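Local coordinates for protein beta-n-acetylhexosaminidase (Streptococcus pneumoniae, PDB 4AZI) that removes terminal beta-linked N-acetylglucosamine residues from glycans, acting as a family 20 exo-glycoside hydrolase catalytic module, at residues A8-I13 and G38-H43. The protein carries 2 engineered substitutions. Numbering follows the deposited sequence.
Sequences AKNKVI and GYSDVH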
ATOM      1  N   ALA A   8      19.031  -0.830  -1.532  1.00 17.33           N
ATOM      2  CA  ALA A   8      18.342   0.450  -1.425  1.00 16.88           C
ATOM      3  C   ALA A   8      16.952   0.432  -2.078  1.00 16.14           C
ATOM      4  O   ALA A   8      16.151   1.334  -1.849  1.00 15.74           O
ATOM      5  CB  ALA A   8      19.194   1.579  -1.990  1.00 17.09           C
ATOM      6  N   LYS A   9      16.664  -0.588  -2.884  1.00 15.72           N
ATOM      7  CA  LYS A   9      15.321  -0.725  -3.451  1.00 15.13           C
ATOM      8  C   LYS A   9      14.292  -1.026  -2.362  1.00 14.61           C
ATOM      9  O   LYS A   9      14.622  -1.646  -1.336  1.00 14.32           O
ATOM     10  CB  LYS A   9      15.290  -1.802  -4.533  1.00 15.76           C
ATOM     11  CG  LYS A   9      15.901  -1.345  -5.846  1.00 16.55           C
ATOM     12  CD  LYS A   9      15.364  -2.132  -7.024  1.00 16.85           C
ATOM     13  CE  LYS A   9      15.654  -1.398  -8.322  1.00 16.99           C
ATOM     14  NZ  LYS A   9      14.985  -2.037  -9.481  1.00 16.74           N
ATOM     15  N   ASN A  10      13.056  -0.577  -2.577  1.00 13.76           N
ATOM     16  CA  ASN A  10      11.953  -0.886  -1.668  1.00 13.44           C
ATOM     17  C   ASN A  10      11.532  -2.349  -1.773  1.00 12.88           C
ATOM     18  O   ASN A  10      11.372  -2.862  -2.877  1.00 12.95           O
ATOM     19  CB  ASN A  10      10.743   0.012  -1.959  1.00 13.44           C
ATOM     20  CG  ASN A  10      10.978   1.452  -1.569  1.00 13.91           C
ATOM     21  OD1 ASN A  10      11.386   2.270  -2.394  1.00 13.56           O
ATOM     22  ND2 ASN A  10      10.706   1.779  -0.303  1.00 14.17           N
ATOM     23  N   LYS A  11      11.376  -3.016  -0.628  1.00 12.32           N
ATOM     24  CA  LYS A  11      10.773  -4.356  -0.565  1.00 11.50           C
ATOM     25  C   LYS A  11       9.537  -4.270   0.313  1.00 11.02           C
ATOM     26  O   LYS A  11       9.624  -4.053   1.531  1.00 10.76           O
ATOM     27  CB  LYS A  11      11.743  -5.404  -0.009  1.00 11.74           C
ATOM     28  CG  LYS A  11      12.819  -5.878  -0.985  1.00 11.92           C
ATOM     29  CD  LYS A  11      13.984  -4.906  -1.130  1.00 11.95           C
ATOM     30  CE  LYS A  11      14.540  -4.495   0.224  1.00 12.59           C
ATOM     31  NZ  LYS A  11      15.838  -3.777   0.078  1.00 12.99           N
ATOM     32  N   VAL A  12       8.378  -4.424  -0.312  1.00 10.49           N
ATOM     33  CA  VAL A  12       7.130  -4.047   0.337  1.00 10.32           C
ATOM     34  C   VAL A  12       6.161  -5.228   0.438  1.00 10.15           C
ATOM     35  O   VAL A  12       6.013  -6.005  -0.506  1.00 10.03           O
ATOM     36  CB  VAL A  12       6.465  -2.852  -0.389  1.00  9.95           C
ATOM     37  CG1 VAL A  12       5.304  -2.293   0.426  1.00 10.10           C
ATOM     38  CG2 VAL A  12       7.479  -1.742  -0.638  1.00 10.17           C
ATOM     39  N   ILE A  13       5.542  -5.363   1.608  1.00 10.19           N
ATOM     40  CA  ILE A  13       4.400  -6.250   1.808  1.00  9.96           C
ATOM     41  C   ILE A  13       3.146  -5.381   1.953  1.00  9.92           C
ATOM     42  O   ILE A  13       3.104  -4.462   2.777  1.00 10.06           O
ATOM     43  CB  ILE A  13       4.612  -7.236   3.011  1.00 10.07           C
ATOM     44  CG1 ILE A  13       3.384  -8.129   3.245  1.00  9.98           C
ATOM     45  CG2 ILE A  13       5.028  -6.506   4.286  1.00 10.03           C
ATOM     46  CD1 ILE A  13       3.043  -9.034   2.072  1.00 10.01           C
ATOM     47  N   GLY A  38      13.788  -9.064   5.859  1.00 12.25           N
ATOM     48  CA  GLY A  38      14.568  -8.030   5.170  1.00 12.31           C
ATOM     49  C   GLY A  38      13.814  -7.112   4.228  1.00 12.25           C
ATOM     50  O   GLY A  38      14.425  -6.461   3.361  1.00 12.37           O
ATOM     51  N   TYR A  39      12.495  -7.045   4.402  1.00 12.37           N
ATOM     52  CA  TYR A  39      11.653  -6.047   3.738  1.00 12.37           C
ATOM     53  C   TYR A  39      11.995  -4.649   4.241  1.00 12.53           C
ATOM     54  O   TYR A  39      12.667  -4.508   5.260  1.00 12.63           O
ATOM     55  CB  TYR A  39      10.171  -6.338   4.010  1.00 12.34           C
ATOM     56  CG  TYR A  39       9.644  -7.540   3.272  1.00 12.33           C
ATOM     57  CD1 TYR A  39       9.865  -8.841   3.750  1.00 12.11           C
ATOM     58  CD2 TYR A  39       8.920  -7.381   2.091  1.00 12.39           C
ATOM     59  CE1 TYR A  39       9.395  -9.949   3.063  1.00 12.01           C
ATOM     60  CE2 TYR A  39       8.438  -8.482   1.397  1.00 12.53           C
ATOM     61  CZ  TYR A  39       8.675  -9.764   1.889  1.00 12.43           C
ATOM     62  OH  TYR A  39       8.199 -10.844   1.186  1.00 12.20           O
ATOM     63  N   SER A  40      11.533  -3.620   3.530  1.00 12.18           N
ATOM     64  CA  SER A  40      11.775  -2.251   3.959  1.00 12.15           C
ATOM     65  C   SER A  40      10.503  -1.511   4.388  1.00 11.82           C
ATOM     66  O   SER A  40      10.582  -0.516   5.110  1.00 11.58           O
ATOM     67  CB  SER A  40      12.503  -1.456   2.861  1.00 12.27           C
ATOM     68  OG  SER A  40      11.732  -1.429   1.674  1.00 12.01           O
ATOM     69  N   ASP A  41       9.343  -1.985   3.935  1.00 11.46           N
ATOM     70  CA  ASP A  41       8.081  -1.260   4.139  1.00 11.56           C
ATOM     71  C   ASP A  41       6.878  -2.180   4.311  1.00 11.31           C
ATOM     72  O   ASP A  41       6.849  -3.278   3.754  1.00 10.97           O
ATOM     73  CB  ASP A  41       7.800  -0.342   2.939  1.00 11.49           C
ATOM     74  CG  ASP A  41       8.886   0.702   2.726  1.00 11.88           C
ATOM     75  OD1 ASP A  41       8.811   1.793   3.337  1.00 12.30           O
ATOM     76  OD2 ASP A  41       9.817   0.430   1.940  1.00 12.16           O
ATOM     77  N   VAL A  42       5.880  -1.698   5.054  1.00 11.25           N
ATOM     78  CA  VAL A  42       4.543  -2.293   5.067  1.00 11.16           C
ATOM     79  C   VAL A  42       3.581  -1.318   4.383  1.00 11.27           C
ATOM     80  O   VAL A  42       3.453  -0.163   4.800  1.00 11.32           O
ATOM     81  CB  VAL A  42       4.061  -2.624   6.506  1.00 11.41           C
ATOM     82  CG1 VAL A  42       2.597  -3.035   6.514  1.00 11.60           C
ATOM     83  CG2 VAL A  42       4.904  -3.730   7.117  1.00 11.21           C
ATOM     84  N   HIS A  43       2.931  -1.785   3.316  1.00 10.84           N
ATOM     85  CA  HIS A  43       1.926  -1.003   2.615  1.00 10.44           C
ATOM     86  C   HIS A  43       0.597  -1.341   3.205  1.00 10.31           C
ATOM     87  O   HIS A  43       0.163  -2.498   3.158  1.00 10.14           O
ATOM     88  CB  HIS A  43       1.955  -1.306   1.123  1.00 10.30           C
ATOM     89  CG  HIS A  43       0.902  -0.577   0.322  1.00 10.51           C
ATOM     90  ND1 HIS A  43      -0.305  -1.113   0.055  1.00 10.20           N
ATOM     91  CD2 HIS A  43       0.916   0.682  -0.282  1.00 10.31           C
ATOM     92  CE1 HIS A  43      -1.027  -0.247  -0.682  1.00 10.32           C
ATOM     93  NE2 HIS A  43      -0.282   0.850  -0.887  1.00 10.32           N
TER
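Strands 10-16 and 41-45, the first two of the TIM barrel, are joined through helix 24-37 as a beta-alpha-beta unit, and their N-terminal ends pair here in parallel. Ile13 straddles Val42 in the parallel register: its N donates to Asp41 O (3.3 Å), while its O takes a short bond from His43 N (2.7 Å). Nearer the strand starts, Lys11 O accepts twice, from Ser40 N at 2.8 Å in its carbonyl plane and from Asp41 N at 3.2 Å above that plane. Lys11 N is met by a side chain instead: Ser40 OG, turned between its own backbone N and carbonyl carbon (chi1 60°), receives it at 2.8 Å. The same hydroxyl donates to Asp41 OD2 (2.7 Å), which Asn10 ND2 also reaches, at 2.8 Å and 156°, so one carboxylate oxygen is gripped from above its plane by two donors. Lys11 bends at chi2 and chi3, bringing NZ back to Lys9 O (2.8 Å) and to Tyr356 O. Packing flanks these bonds. Val12 CG1 lies against His43 CB, and CG2 against Asp41 CB; on the other face Ile13 and Val42 run side by side, CG2 to CG2. The Tyr39 ring turns an edge to Val12 N, and its hydroxyl bonds Met346 O in helix 339-352. His43 ND1 bonds Ser14 OG and its NE2 bonds Asn178 ND2, so both ring nitrogens have partners. The two neutral donors on Asp41 OD2 would favour an ionised carboxylate, and the Ser40 hydroxyl, by accepting from Lys11 N, extends the pairing one bond beyond the first backbone-to-backbone bond, at the N-terminal ends of the strands.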